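Local coordinates for AGR_C_1268p (Agrobacterium tumefaciens str. C58, PDB 2GHS), which probably acts as a metal-dependent gluconolactonase of the SMP-30/regucalcin family, a six-bladed beta-propeller that binds one divalent cation per subunit, at residues F36-R41 against E267-Q272; K173-I178 against G193-T198; R202-P207 against G217-F222. All coordinates share one frame; numbering follows the deposited sequence. Where two conformers were deposited one is given.

Contact 1: residues F36-R41 against E267-Q272; sequences FPFAGR and EVPGKQ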
ATOM      1  N   PHE A  36      12.647   2.025  17.830  1.00  8.06           N
ATOM      2  CA  PHE A  36      13.085   3.343  17.387  1.00  7.96           C
ATOM      3  C   PHE A  36      11.927   4.336  17.610  1.00  9.38           C
ATOM      4  O   PHE A  36      10.928   4.363  16.838  1.00  9.29           O
ATOM      5  CB  PHE A  36      13.457   3.311  15.912  1.00  9.00           C
ATOM      6  CG  PHE A  36      14.665   2.462  15.587  1.00  7.88           C
ATOM      7  CD1 PHE A  36      14.597   1.085  15.541  1.00  7.09           C
ATOM      8  CD2 PHE A  36      15.868   3.077  15.325  1.00 10.65           C
ATOM      9  CE1 PHE A  36      15.717   0.317  15.243  1.00  7.63           C
ATOM     10  CE2 PHE A  36      17.008   2.303  15.022  1.00  9.85           C
ATOM     11  CZ  PHE A  36      16.903   0.922  14.958  1.00 10.22           C
ATOM     12  N   PRO A  37      12.009   5.148  18.661  1.00  8.81           N
ATOM     13  CA  PRO A  37      10.980   6.183  18.862  1.00  7.91           C
ATOM     14  C   PRO A  37      10.951   7.152  17.665  1.00  9.29           C
ATOM     15  O   PRO A  37      11.951   7.310  16.943  1.00 11.27           O
ATOM     16  CB  PRO A  37      11.433   6.882  20.154  1.00  8.86           C
ATOM     17  CG  PRO A  37      12.203   5.821  20.896  1.00 11.65           C
ATOM     18  CD  PRO A  37      12.995   5.160  19.769  1.00  9.54           C
ATOM     19  N   PHE A  38       9.830   7.818  17.464  1.00  7.91           N
ATOM     20  CA  PHE A  38       9.685   8.653  16.298  1.00  8.33           C
ATOM     21  C   PHE A  38      10.548   9.892  16.396  1.00 12.98           C
ATOM     22  O   PHE A  38      10.474  10.617  17.375  1.00 11.68           O
ATOM     23  CB  PHE A  38       8.237   9.074  16.142  1.00 11.20           C
ATOM     24  CG  PHE A  38       7.955   9.830  14.885  1.00  8.44           C
ATOM     25  CD1 PHE A  38       8.076   9.224  13.641  1.00  9.30           C
ATOM     26  CD2 PHE A  38       7.507  11.142  14.941  1.00 12.26           C
ATOM     27  CE1 PHE A  38       7.760   9.931  12.473  1.00  9.75           C
ATOM     28  CE2 PHE A  38       7.229  11.860  13.780  1.00 10.78           C
ATOM     29  CZ  PHE A  38       7.332  11.253  12.545  1.00 10.46           C
ATOM     30  N   ALA A  39      11.326  10.141  15.353  1.00 12.00           N
ATOM     31  CA  ALA A  39      12.165  11.323  15.276  1.00 12.26           C
ATOM     32  C   ALA A  39      12.063  11.896  13.866  1.00 16.60           C
ATOM     33  O   ALA A  39      12.966  12.559  13.359  1.00 17.85           O
ATOM     34  CB  ALA A  39      13.598  10.972  15.608  1.00 15.99           C
ATOM     35  N   GLY A  40      10.951  11.626  13.223  1.00 13.13           N
ATOM     36  CA  GLY A  40      10.742  12.128  11.869  1.00 13.46           C
ATOM     37  C   GLY A  40       9.911  13.397  11.834  1.00 14.42           C
ATOM     38  O   GLY A  40       9.941  14.241  12.741  1.00 12.66           O
ATOM     39  N   ARG A  41       9.170  13.548  10.756  1.00 11.73           N
ATOM     40  CA  ARG A  41       8.373  14.735  10.581  1.00 14.15           C
ATOM     41  C   ARG A  41       7.037  14.427   9.962  1.00 12.50           C
ATOM     42  O   ARG A  41       6.829  13.313   9.444  1.00 11.78           O
ATOM     43  CB  ARG A  41       9.125  15.708   9.712  1.00 17.01           C
ATOM     44  CG  ARG A  41       9.389  15.280   8.325  1.00 18.30           C
ATOM     45  CD  ARG A  41      10.251  16.374   7.686  1.00 32.86           C
ATOM     46  NE  ARG A  41      10.782  15.980   6.386  1.00 39.53           N
ATOM     47  CZ  ARG A  41      10.550  16.600   5.229  1.00 43.69           C
ATOM     48  NH1 ARG A  41       9.795  17.698   5.159  1.00 43.05           N
ATOM     49  NH2 ARG A  41      11.093  16.112   4.117  1.00 49.56           N
ATOM     50  N   GLU A 267       8.446   3.564  15.574  1.00  5.94           N
ATOM     51  CA  GLU A 267       7.231   4.186  16.066  1.00  7.48           C
ATOM     52  C   GLU A 267       6.835   5.392  15.186  1.00  8.25           C
ATOM     53  O   GLU A 267       7.693   6.116  14.667  1.00  8.68           O
ATOM     54  CB  GLU A 267       7.358   4.571  17.544  1.00  7.58           C
ATOM     55  CG  GLU A 267       7.591   3.370  18.478  1.00 10.92           C
ATOM     56  CD  GLU A 267       7.684   3.741  19.948  1.00 11.90           C
ATOM     57  OE1 GLU A 267       7.893   4.932  20.282  1.00 16.49           O
ATOM     58  OE2 GLU A 267       7.541   2.819  20.807  1.00 17.13           O
ATOM     59  N   VAL A 268       5.528   5.579  15.024  1.00  9.24           N
ATOM     60  CA  VAL A 268       4.916   6.769  14.378  1.00  9.74           C
ATOM     61  C   VAL A 268       3.716   7.209  15.209  1.00 10.88           C
ATOM     62  O   VAL A 268       3.103   6.401  15.899  1.00 13.25           O
ATOM     63  CB  VAL A 268       4.474   6.530  12.928  1.00 13.75           C
ATOM     64  CG1 VAL A 268       5.684   6.131  12.061  1.00 16.72           C
ATOM     65  CG2 VAL A 268       3.485   5.467  12.836  1.00 12.64           C
ATOM     66  N   PRO A 269       3.419   8.506  15.179  1.00 10.38           N
ATOM     67  CA  PRO A 269       2.376   9.051  16.049  1.00 11.74           C
ATOM     68  C   PRO A 269       0.970   8.585  15.758  1.00 13.51           C
ATOM     69  O   PRO A 269       0.181   8.476  16.700  1.00 16.62           O
ATOM     70  CB  PRO A 269       2.498  10.575  15.850  1.00 11.77           C
ATOM     71  CG  PRO A 269       3.855  10.779  15.385  1.00 11.66           C
ATOM     72  CD  PRO A 269       4.149   9.582  14.496  1.00 12.24           C
ATOM     73  N   GLY A 270       0.633   8.315  14.500  1.00 11.39           N
ATOM     74  CA  GLY A 270      -0.717   7.797  14.191  1.00 11.94           C
ATOM     75  C   GLY A 270      -0.775   6.305  14.422  1.00 11.67           C
ATOM     76  O   GLY A 270      -0.051   5.552  13.745  1.00 13.52           O
ATOM     77  N   LYS A 271      -1.652   5.876  15.336  1.00  7.79           N
ATOM     78  CA  LYS A 271      -1.674   4.491  15.802  1.00  8.27           C
ATOM     79  C   LYS A 271      -2.249   3.537  14.779  1.00  6.34           C
ATOM     80  O   LYS A 271      -1.838   2.389  14.709  1.00  7.55           O
ATOM     81  CB  LYS A 271      -2.409   4.362  17.151  1.00 12.59           C
ATOM     82  CG  LYS A 271      -1.747   5.149  18.297  1.00 22.21           C
ATOM     83  CD  LYS A 271      -0.282   4.708  18.570  1.00 27.30           C
ATOM     84  CE  LYS A 271       0.710   5.881  18.527  1.00 33.86           C
ATOM     85  N   GLN A 272      -3.162   4.020  13.945  1.00  6.42           N
ATOM     86  CA  GLN A 272      -3.761   3.188  12.903  1.00  6.99           C
ATOM     87  C   GLN A 272      -2.926   3.301  11.628  1.00  6.38           C
ATOM     88  O   GLN A 272      -3.340   3.889  10.622  1.00  5.82           O
ATOM     89  CB  GLN A 272      -5.218   3.540  12.689  1.00  8.17           C
ATOM     90  CG  GLN A 272      -6.011   3.362  13.939  1.00 11.26           C
ATOM     91  CD  GLN A 272      -7.477   3.344  13.772  1.00 19.08           C
ATOM     92  OE1 GLN A 272      -8.141   2.569  14.456  1.00 14.20           O
ATOM     93  NE2 GLN A 272      -8.017   4.204  12.919  1.00 12.65           N
TER
HETATM   94  O   HOH W   1      10.439   5.890  14.204  1.00 12.26           O
HETATM   95  O   HOH W   2       7.680   7.431  19.364  1.00 14.69           O
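F38 and E267 carry most of this surface contact, with P269 beside them, at the edge of one sheet of the beta-propeller. Here the N-terminal strand 34-36 pairs in parallel with strand 262-267 and adds the outermost strand to a sheet otherwise built from residues 231-267. Their last shared bond goes from E267 N to F36 O at 2.9 Å, with an N-H...O angle of 165°. Beyond it both segments leave the sheet as loops, and side chains take over. The F38 ring, its CG anti to the backbone N (chi1 -174°), crosses P269 at about a right angle. P269 CD sits over the ring centre, 3.7 Å from the centroid, in a CH-pi contact, while P269 CG approaches F38 CD2. G40 N of its own loop lies over the opposite face, and E267 O lies at the ring edge, 3.3 Å from F38 CD1. The E267 side chain, extended beyond CG, reaches P37 with OE1, 3.6 Å from P37 CA. Two waters span the gap. One lies within hydrogen-bonding distance of both F36 O and E267 O; the other accepts from F38 N at 2.9 Å and donates to E267 OE1 at 2.7 Å.

Contact 2: residues K173-I178 against G193-T198; sequences KLFADI and GYFVDT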
ATOM      1  N   LYS A 173      -7.228 -14.128 -11.269  1.00 10.99           N
ATOM      2  CA  LYS A 173      -7.262 -14.292  -9.811  1.00  8.96           C
ATOM      3  C   LYS A 173      -6.107 -15.207  -9.373  1.00  9.59           C
ATOM      4  O   LYS A 173      -5.874 -16.242  -9.958  1.00 10.66           O
ATOM      5  CB  LYS A 173      -8.605 -14.854  -9.318  1.00 10.83           C
ATOM      6  CG  LYS A 173      -8.749 -14.808  -7.810  1.00 14.04           C
ATOM      7  CD  LYS A 173     -10.040 -15.438  -7.335  1.00 15.72           C
ATOM      8  CE  LYS A 173     -11.227 -14.591  -7.532  1.00 21.14           C
ATOM      9  NZ  LYS A 173     -12.315 -15.162  -6.691  1.00 23.85           N
ATOM     10  N   LEU A 174      -5.363 -14.769  -8.372  1.00  8.40           N
ATOM     11  CA  LEU A 174      -4.233 -15.504  -7.827  1.00  7.48           C
ATOM     12  C   LEU A 174      -4.593 -16.243  -6.534  1.00  8.18           C
ATOM     13  O   LEU A 174      -4.201 -17.406  -6.357  1.00  8.95           O
ATOM     14  CB  LEU A 174      -3.066 -14.576  -7.529  1.00  6.49           C
ATOM     15  CG  LEU A 174      -2.427 -13.903  -8.720  1.00  8.22           C
ATOM     16  CD1 LEU A 174      -1.145 -13.230  -8.303  1.00 13.20           C
ATOM     17  CD2 LEU A 174      -2.182 -14.855  -9.863  1.00 11.50           C
ATOM     18  N   PHE A 175      -5.289 -15.550  -5.638  1.00  7.34           N
ATOM     19  CA  PHE A 175      -5.599 -16.037  -4.291  1.00 10.63           C
ATOM     20  C   PHE A 175      -7.015 -15.659  -3.932  1.00 11.33           C
ATOM     21  O   PHE A 175      -7.459 -14.540  -4.210  1.00  9.66           O
ATOM     22  CB  PHE A 175      -4.586 -15.477  -3.268  1.00 10.41           C
ATOM     23  CG  PHE A 175      -3.179 -15.880  -3.563  1.00 11.97           C
ATOM     24  CD1 PHE A 175      -2.785 -17.190  -3.352  1.00 16.70           C
ATOM     25  CD2 PHE A 175      -2.272 -14.983  -4.076  1.00 11.02           C
ATOM     26  CE1 PHE A 175      -1.510 -17.589  -3.670  1.00 15.28           C
ATOM     27  CE2 PHE A 175      -0.971 -15.400  -4.398  1.00 14.09           C
ATOM     28  CZ  PHE A 175      -0.621 -16.705  -4.186  1.00 16.51           C
ATOM     29  N   ALA A 176      -7.740 -16.597  -3.343  1.00 12.19           N
ATOM     30  CA  ALA A 176      -9.127 -16.374  -2.952  1.00 12.17           C
ATOM     31  C   ALA A 176      -9.306 -16.479  -1.442  1.00 12.08           C
ATOM     32  O   ALA A 176      -8.374 -16.810  -0.693  1.00 11.59           O
ATOM     33  CB  ALA A 176     -10.008 -17.379  -3.630  1.00 16.31           C
ATOM     34  N   ASP A 177     -10.521 -16.188  -0.991  1.00 11.32           N
ATOM     35  CA  ASP A 177     -10.934 -16.439   0.384  1.00 12.08           C
ATOM     36  C   ASP A 177     -10.095 -15.647   1.367  1.00 12.25           C
ATOM     37  O   ASP A 177      -9.735 -16.146   2.409  1.00 12.03           O
ATOM     38  CB  ASP A 177     -10.854 -17.934   0.709  1.00 14.64           C
ATOM     39  CG  ASP A 177     -11.773 -18.788  -0.177  1.00 22.99           C
ATOM     40  OD1 ASP A 177     -12.892 -18.343  -0.558  1.00 31.24           O
ATOM     41  OD2 ASP A 177     -11.361 -19.926  -0.497  1.00 33.29           O
ATOM     42  N   ILE A 178      -9.804 -14.391   1.027  1.00 11.36           N
ATOM     43  CA  ILE A 178      -9.038 -13.497   1.901  1.00 11.64           C
ATOM     44  C   ILE A 178      -9.978 -12.417   2.441  1.00 14.03           C
ATOM     45  O   ILE A 178     -10.681 -11.754   1.671  1.00 12.52           O
ATOM     46  CB  ILE A 178      -7.869 -12.823   1.127  1.00 15.15           C
ATOM     47  CG1 ILE A 178      -6.849 -13.867   0.691  1.00 14.77           C
ATOM     48  CG2 ILE A 178      -7.181 -11.680   1.970  1.00 13.04           C
ATOM     49  CD1 ILE A 178      -5.911 -13.380  -0.404  1.00 19.46           C
ATOM     50  N   GLY A 193       6.917 -13.146  -4.067  1.00  8.83           N
ATOM     51  CA  GLY A 193       5.891 -12.225  -3.650  1.00 10.73           C
ATOM     52  C   GLY A 193       5.459 -12.516  -2.246  1.00  9.71           C
ATOM     53  O   GLY A 193       5.562 -13.655  -1.757  1.00 13.13           O
ATOM     54  N   TYR A 194       4.979 -11.471  -1.583  1.00 10.68           N
ATOM     55  CA  TYR A 194       4.492 -11.551  -0.222  1.00  8.42           C
ATOM     56  C   TYR A 194       3.085 -10.968  -0.129  1.00 10.91           C
ATOM     57  O   TYR A 194       2.727 -10.064  -0.875  1.00 11.09           O
ATOM     58  CB  TYR A 194       5.399 -10.759   0.735  1.00 10.71           C
ATOM     59  CG  TYR A 194       6.860 -11.163   0.670  1.00 10.17           C
ATOM     60  CD1 TYR A 194       7.312 -12.269   1.337  1.00 10.26           C
ATOM     61  CD2 TYR A 194       7.790 -10.402  -0.039  1.00 10.94           C
ATOM     62  CE1 TYR A 194       8.614 -12.669   1.263  1.00 10.16           C
ATOM     63  CE2 TYR A 194       9.112 -10.739  -0.083  1.00 13.37           C
ATOM     64  CZ  TYR A 194       9.538 -11.893   0.559  1.00 10.07           C
ATOM     65  OH  TYR A 194      10.865 -12.265   0.540  1.00 13.23           O
ATOM     66  N   PHE A 195       2.282 -11.525   0.765  1.00  8.18           N
ATOM     67  CA  PHE A 195       0.961 -10.987   1.086  1.00  9.12           C
ATOM     68  C   PHE A 195       0.476 -11.520   2.417  1.00 11.52           C
ATOM     69  O   PHE A 195       1.001 -12.480   2.938  1.00  9.49           O
ATOM     70  CB  PHE A 195      -0.093 -11.286  -0.009  1.00  9.87           C
ATOM     71  CG  PHE A 195      -0.537 -12.699  -0.079  1.00 12.89           C
ATOM     72  CD1 PHE A 195       0.146 -13.634  -0.838  1.00 11.73           C
ATOM     73  CD2 PHE A 195      -1.669 -13.097   0.620  1.00 13.20           C
ATOM     74  CE1 PHE A 195      -0.308 -14.965  -0.880  1.00 15.19           C
ATOM     75  CE2 PHE A 195      -2.126 -14.418   0.550  1.00 14.07           C
ATOM     76  CZ  PHE A 195      -1.434 -15.331  -0.201  1.00 12.20           C
ATOM     77  N   VAL A 196      -0.556 -10.883   2.948  1.00  9.66           N
ATOM     78  CA  VAL A 196      -1.147 -11.313   4.205  1.00  9.64           C
ATOM     79  C   VAL A 196      -2.652 -11.125   4.113  1.00 12.63           C
ATOM     80  O   VAL A 196      -3.127 -10.332   3.308  1.00 11.86           O
ATOM     81  CB  VAL A 196      -0.619 -10.465   5.418  1.00  8.17           C
ATOM     82  CG1 VAL A 196      -1.218  -9.017   5.476  1.00 10.57           C
ATOM     83  CG2 VAL A 196      -0.834 -11.173   6.759  1.00 11.07           C
ATOM     84  N   ASP A 197      -3.375 -11.871   4.946  1.00 11.66           N
ATOM     85  CA  ASP A 197      -4.792 -11.595   5.229  1.00  9.44           C
ATOM     86  C   ASP A 197      -4.710 -10.960   6.619  1.00 11.16           C
ATOM     87  O   ASP A 197      -4.331 -11.614   7.593  1.00 10.65           O
ATOM     88  CB  ASP A 197      -5.616 -12.854   5.222  1.00 10.79           C
ATOM     89  CG  ASP A 197      -7.083 -12.608   5.568  1.00 14.11           C
ATOM     90  OD1 ASP A 197      -7.455 -11.493   6.038  1.00 10.27           O
ATOM     91  OD2 ASP A 197      -7.867 -13.565   5.382  1.00 11.61           O
ATOM     92  N   THR A 198      -5.009  -9.671   6.713  1.00  9.09           N
ATOM     93  CA  THR A 198      -4.859  -8.930   7.986  1.00 11.57           C
ATOM     94  C   THR A 198      -5.654  -9.550   9.132  1.00 14.46           C
ATOM     95  O   THR A 198      -5.281  -9.419  10.271  1.00 14.54           O
ATOM     96  CB  THR A 198      -5.224  -7.444   7.807  1.00 12.90           C
ATOM     97  OG1 THR A 198      -4.404  -6.869   6.781  1.00  9.69           O
ATOM     98  CG2 THR A 198      -4.980  -6.632   9.087  1.00 13.08           C
TER
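F175 and I178 meet F195 and D197 in a largely apolar side-chain contact with no direct hydrogen bond, made inside a beta hairpin of the propeller, between the first half of the long strand 170-186 and its partner strand 192-197. Strand 170-186 turns a corner at D177, and a classic beta bulge at L174 and F175, both facing I163, precedes it. The segments are therefore not paired as neighbours in a sheet: F175 and F195 stand 9.9 Å apart at CA and meet through their rings. The centroids lie 4.5 Å apart with the planes at 32°, an oblique aromatic pair. F195 CE1 sits over the centre of the F175 ring, 3.6 Å above its plane. From the same segment as F175, I178 CD1 also approaches the F195 ring, 4.0 Å from CE2. V206 of the next strand touches both phenylalanines, and I163 touches F195 and I178, so neighbouring strands 161-167 and 202-207 add to the cluster. Past the corner, the side chains of I178 and D197 run antiparallel past one another. The carboxylate of D197 accepts backbone N-H groups: OD2 from S179, and OD1 from I180 and K199. Against this tethered group rests I178 CG2, 3.7 Å from D197 CG.

Contact 3: residues R202-P207 against G217-F222; sequences RLMRVP and GKAEVF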
ATOM      1  N   ARG A 202      -0.791 -14.118   9.075  1.00 10.48           N
ATOM      2  CA  ARG A 202       0.277 -14.981   8.599  1.00  8.51           C
ATOM      3  C   ARG A 202       0.777 -14.483   7.268  1.00  9.72           C
ATOM      4  O   ARG A 202       0.112 -14.648   6.224  1.00 11.22           O
ATOM      5  CB  ARG A 202      -0.155 -16.437   8.490  1.00 11.02           C
ATOM      6  CG  ARG A 202      -0.500 -17.018   9.815  1.00 18.12           C
ATOM      7  CD  ARG A 202      -0.583 -18.543   9.795  1.00 29.01           C
ATOM      8  NE  ARG A 202      -1.011 -19.029  11.122  1.00 40.33           N
ATOM      9  CZ  ARG A 202      -2.272 -19.310  11.462  1.00 44.44           C
ATOM     10  NH1 ARG A 202      -3.251 -19.201  10.570  1.00 43.21           N
ATOM     11  NH2 ARG A 202      -2.556 -19.728  12.701  1.00 43.08           N
ATOM     12  N   LEU A 203       1.929 -13.844   7.290  1.00  8.98           N
ATOM     13  CA  LEU A 203       2.495 -13.269   6.065  0.65 10.12           C
ATOM     14  C   LEU A 203       3.054 -14.427   5.225  1.00 12.98           C
ATOM     15  O   LEU A 203       3.888 -15.228   5.699  1.00 11.12           O
ATOM     16  CB  LEU A 203       3.566 -12.231   6.400  0.65 13.46           C
ATOM     17  CG  LEU A 203       4.094 -11.414   5.210  0.65 15.29           C
ATOM     18  CD1 LEU A 203       4.524 -10.012   5.663  0.65 18.06           C
ATOM     19  CD2 LEU A 203       5.237 -12.151   4.547  0.65 18.97           C
HETATM   20  N   MSE A 204       2.571 -14.522   4.004  1.00 11.89           N
HETATM   21  CA  MSE A 204       2.912 -15.597   3.097  1.00 10.12           C
HETATM   22  C   MSE A 204       4.000 -15.145   2.131  1.00 10.75           C
HETATM   23  O   MSE A 204       4.076 -13.976   1.789  1.00 12.32           O
HETATM   24  CB  MSE A 204       1.680 -15.948   2.274  1.00 11.14           C
HETATM   25  CG  MSE A 204       0.427 -16.148   3.095  1.00 10.40           C
HETATM   26 SE   MSE A 204       0.566 -17.559   4.427  1.00 15.93          SE
HETATM   27  CE  MSE A 204       0.592 -19.124   3.282  1.00 16.46           C
ATOM     28  N   ARG A 205       4.818 -16.091   1.679  1.00  9.76           N
ATOM     29  CA  ARG A 205       5.703 -15.888   0.548  1.00  9.75           C
ATOM     30  C   ARG A 205       5.304 -16.818  -0.579  1.00 11.42           C
ATOM     31  O   ARG A 205       4.841 -17.953  -0.336  1.00  9.75           O
ATOM     32  CB  ARG A 205       7.170 -16.103   0.960  1.00 11.86           C
ATOM     33  CG  ARG A 205       7.548 -17.494   1.373  1.00 11.21           C
ATOM     34  CD  ARG A 205       9.114 -17.735   1.519  1.00 12.12           C
ATOM     35  NE  ARG A 205       9.399 -19.117   1.915  1.00 13.46           N
ATOM     36  CZ  ARG A 205       9.407 -20.189   1.107  1.00 16.99           C
ATOM     37  NH1 ARG A 205       9.178 -20.070  -0.203  1.00 19.04           N
ATOM     38  NH2 ARG A 205       9.640 -21.395   1.619  1.00 15.43           N
ATOM     39  N   VAL A 206       5.471 -16.331  -1.803  1.00 11.12           N
ATOM     40  CA  VAL A 206       5.030 -17.013  -3.004  1.00 11.82           C
ATOM     41  C   VAL A 206       6.185 -16.993  -4.046  1.00  9.42           C
ATOM     42  O   VAL A 206       6.651 -15.946  -4.441  1.00 10.42           O
ATOM     43  CB  VAL A 206       3.791 -16.282  -3.632  1.00 13.38           C
ATOM     44  CG1 VAL A 206       3.207 -17.107  -4.795  1.00 14.81           C
ATOM     45  CG2 VAL A 206       2.744 -16.026  -2.613  1.00 16.70           C
ATOM     46  N   PRO A 207       6.641 -18.171  -4.524  1.00  8.83           N
ATOM     47  CA  PRO A 207       7.627 -18.160  -5.587  1.00 10.06           C
ATOM     48  C   PRO A 207       7.001 -17.742  -6.901  1.00 10.49           C
ATOM     49  O   PRO A 207       5.867 -18.154  -7.196  1.00  8.24           O
ATOM     50  CB  PRO A 207       8.122 -19.622  -5.605  1.00 10.52           C
ATOM     51  CG  PRO A 207       7.084 -20.394  -5.028  1.00 16.33           C
ATOM     52  CD  PRO A 207       6.296 -19.527  -4.108  1.00  8.62           C
ATOM     53  N   GLY A 217       4.580 -21.557  -7.708  1.00 14.08           N
ATOM     54  CA  GLY A 217       4.368 -22.515  -6.645  1.00 15.77           C
ATOM     55  C   GLY A 217       3.362 -22.000  -5.638  1.00 14.47           C
ATOM     56  O   GLY A 217       2.900 -20.877  -5.752  1.00 14.28           O
ATOM     57  N   LYS A 218       3.032 -22.828  -4.641  1.00 15.94           N
ATOM     58  CA  LYS A 218       2.003 -22.440  -3.685  1.00 13.87           C
ATOM     59  C   LYS A 218       2.579 -21.457  -2.683  1.00 13.43           C
ATOM     60  O   LYS A 218       3.795 -21.368  -2.525  1.00 16.82           O
ATOM     61  CB  LYS A 218       1.403 -23.634  -2.970  1.00 16.14           C
ATOM     62  CG  LYS A 218       2.360 -24.297  -2.030  1.00 16.65           C
ATOM     63  CD  LYS A 218       1.682 -25.379  -1.166  1.00 25.44           C
ATOM     64  CE  LYS A 218       2.453 -25.568   0.140  1.00 30.36           C
ATOM     65  NZ  LYS A 218       3.811 -26.149  -0.106  1.00 23.95           N
ATOM     66  N   ALA A 219       1.691 -20.753  -1.992  1.00 12.66           N
ATOM     67  CA  ALA A 219       2.093 -19.829  -0.920  1.00 13.66           C
ATOM     68  C   ALA A 219       2.549 -20.640   0.273  1.00 13.05           C
ATOM     69  O   ALA A 219       1.962 -21.685   0.566  1.00 13.14           O
ATOM     70  CB  ALA A 219       0.936 -18.920  -0.519  1.00 15.20           C
ATOM     71  N   GLU A 220       3.605 -20.141   0.938  1.00 11.96           N
ATOM     72  CA  GLU A 220       4.198 -20.725   2.146  1.00 13.91           C
ATOM     73  C   GLU A 220       4.140 -19.701   3.268  1.00 12.41           C
ATOM     74  O   GLU A 220       4.317 -18.507   3.022  1.00 10.92           O
ATOM     75  CB  GLU A 220       5.674 -21.049   1.903  1.00 15.99           C
ATOM     76  CG  GLU A 220       5.952 -21.846   0.610  1.00 20.84           C
ATOM     77  CD  GLU A 220       5.498 -23.293   0.675  1.00 27.16           C
ATOM     78  OE1 GLU A 220       5.410 -23.869   1.792  1.00 27.81           O
ATOM     79  OE2 GLU A 220       5.238 -23.864  -0.411  1.00 26.23           O
ATOM     80  N   VAL A 221       3.930 -20.138   4.501  1.00 14.40           N
ATOM     81  CA  VAL A 221       3.960 -19.212   5.644  1.00 14.28           C
ATOM     82  C   VAL A 221       5.384 -18.748   5.887  1.00 15.98           C
ATOM     83  O   VAL A 221       6.285 -19.561   6.098  1.00 16.49           O
ATOM     84  CB  VAL A 221       3.419 -19.835   6.928  1.00 15.41           C
ATOM     85  CG1 VAL A 221       3.523 -18.869   8.118  1.00 18.42           C
ATOM     86  CG2 VAL A 221       1.982 -20.272   6.776  1.00 21.90           C
ATOM     87  N   PHE A 222       5.604 -17.441   5.827  1.00 12.91           N
ATOM     88  CA  PHE A 222       6.912 -16.854   6.028  1.00 12.50           C
ATOM     89  C   PHE A 222       7.048 -16.229   7.429  1.00 11.71           C
ATOM     90  O   PHE A 222       8.016 -16.537   8.149  1.00 16.40           O
ATOM     91  CB  PHE A 222       7.176 -15.834   4.907  1.00 12.32           C
ATOM     92  CG  PHE A 222       8.515 -15.131   4.978  1.00 12.40           C
ATOM     93  CD1 PHE A 222       9.701 -15.831   5.142  1.00 15.09           C
ATOM     94  CD2 PHE A 222       8.578 -13.759   4.806  1.00 16.27           C
ATOM     95  CE1 PHE A 222      10.919 -15.162   5.160  1.00 14.94           C
ATOM     96  CE2 PHE A 222       9.809 -13.085   4.815  1.00 16.72           C
ATOM     97  CZ  PHE A 222      10.969 -13.784   4.999  1.00 19.68           C
TER
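L203 and F222 are joined in an antiparallel strand pairing at the rim of a propeller blade, bonded through F222 N to L203 O at 2.8 Å. R205 and E220 form the hydrogen-bonded pair, each N donating to the other's O, with N-H...O angles of 163° and 170°. Between these rungs M204 pairs with V221 without backbone bonds, and M204 CA adds a CA-H...O contact to E220 O.

Packing is close on both faces. The M204 and V221 side chains start out diverging, but M204, a selenomethionine, bends at chi2 and chi3 and returns to the partner strand, with CE 3.8 Å from A219 CB and SE 3.9 Å from V221 CG2. V206 CG2 approaches the same A219 methyl. On the other face the L203 and F222 side chains run abreast in one direction, L203 CD2 meeting the ring edge 3.7 Å from F222 CD2, and R205 CG packs on F222 CB.

Only the charged tips are looser. The R205 guanidinium lies over E220 CG, 3.5 Å above its plane, while the carboxylate turns to exposed K218 in a salt bridge, NZ to OE2 at 2.7 Å. R205 NH2 and E220 OE1, 4.9 Å apart, are too distant for another.

Strand 220-224 is the outermost of its sheet; strand 202-207 lies between it and strand 192-197, whose Y194 meets the F222 ring.

Contacts 2 and 3 belong to one sheet and touch: strands 192-197 and 202-207 are neighbours, with probable hydrogen bonds from V206 N to G193 O and from M204 N to F195 O. Contact 2 is the more buried, an aromatic and aliphatic cluster without direct hydrogen bonds, whereas contact 3 is a backbone-bonded strand pair at the surface, mixing apolar packing with charged tips. V206 serves both. Contact 1 stands apart, its centre about 28 Å from that of contact 2 and 29 Å from that of contact 3. Also at the surface, it joins segments distant in sequence, with one backbone bond, bridging waters and a proline-aromatic contact.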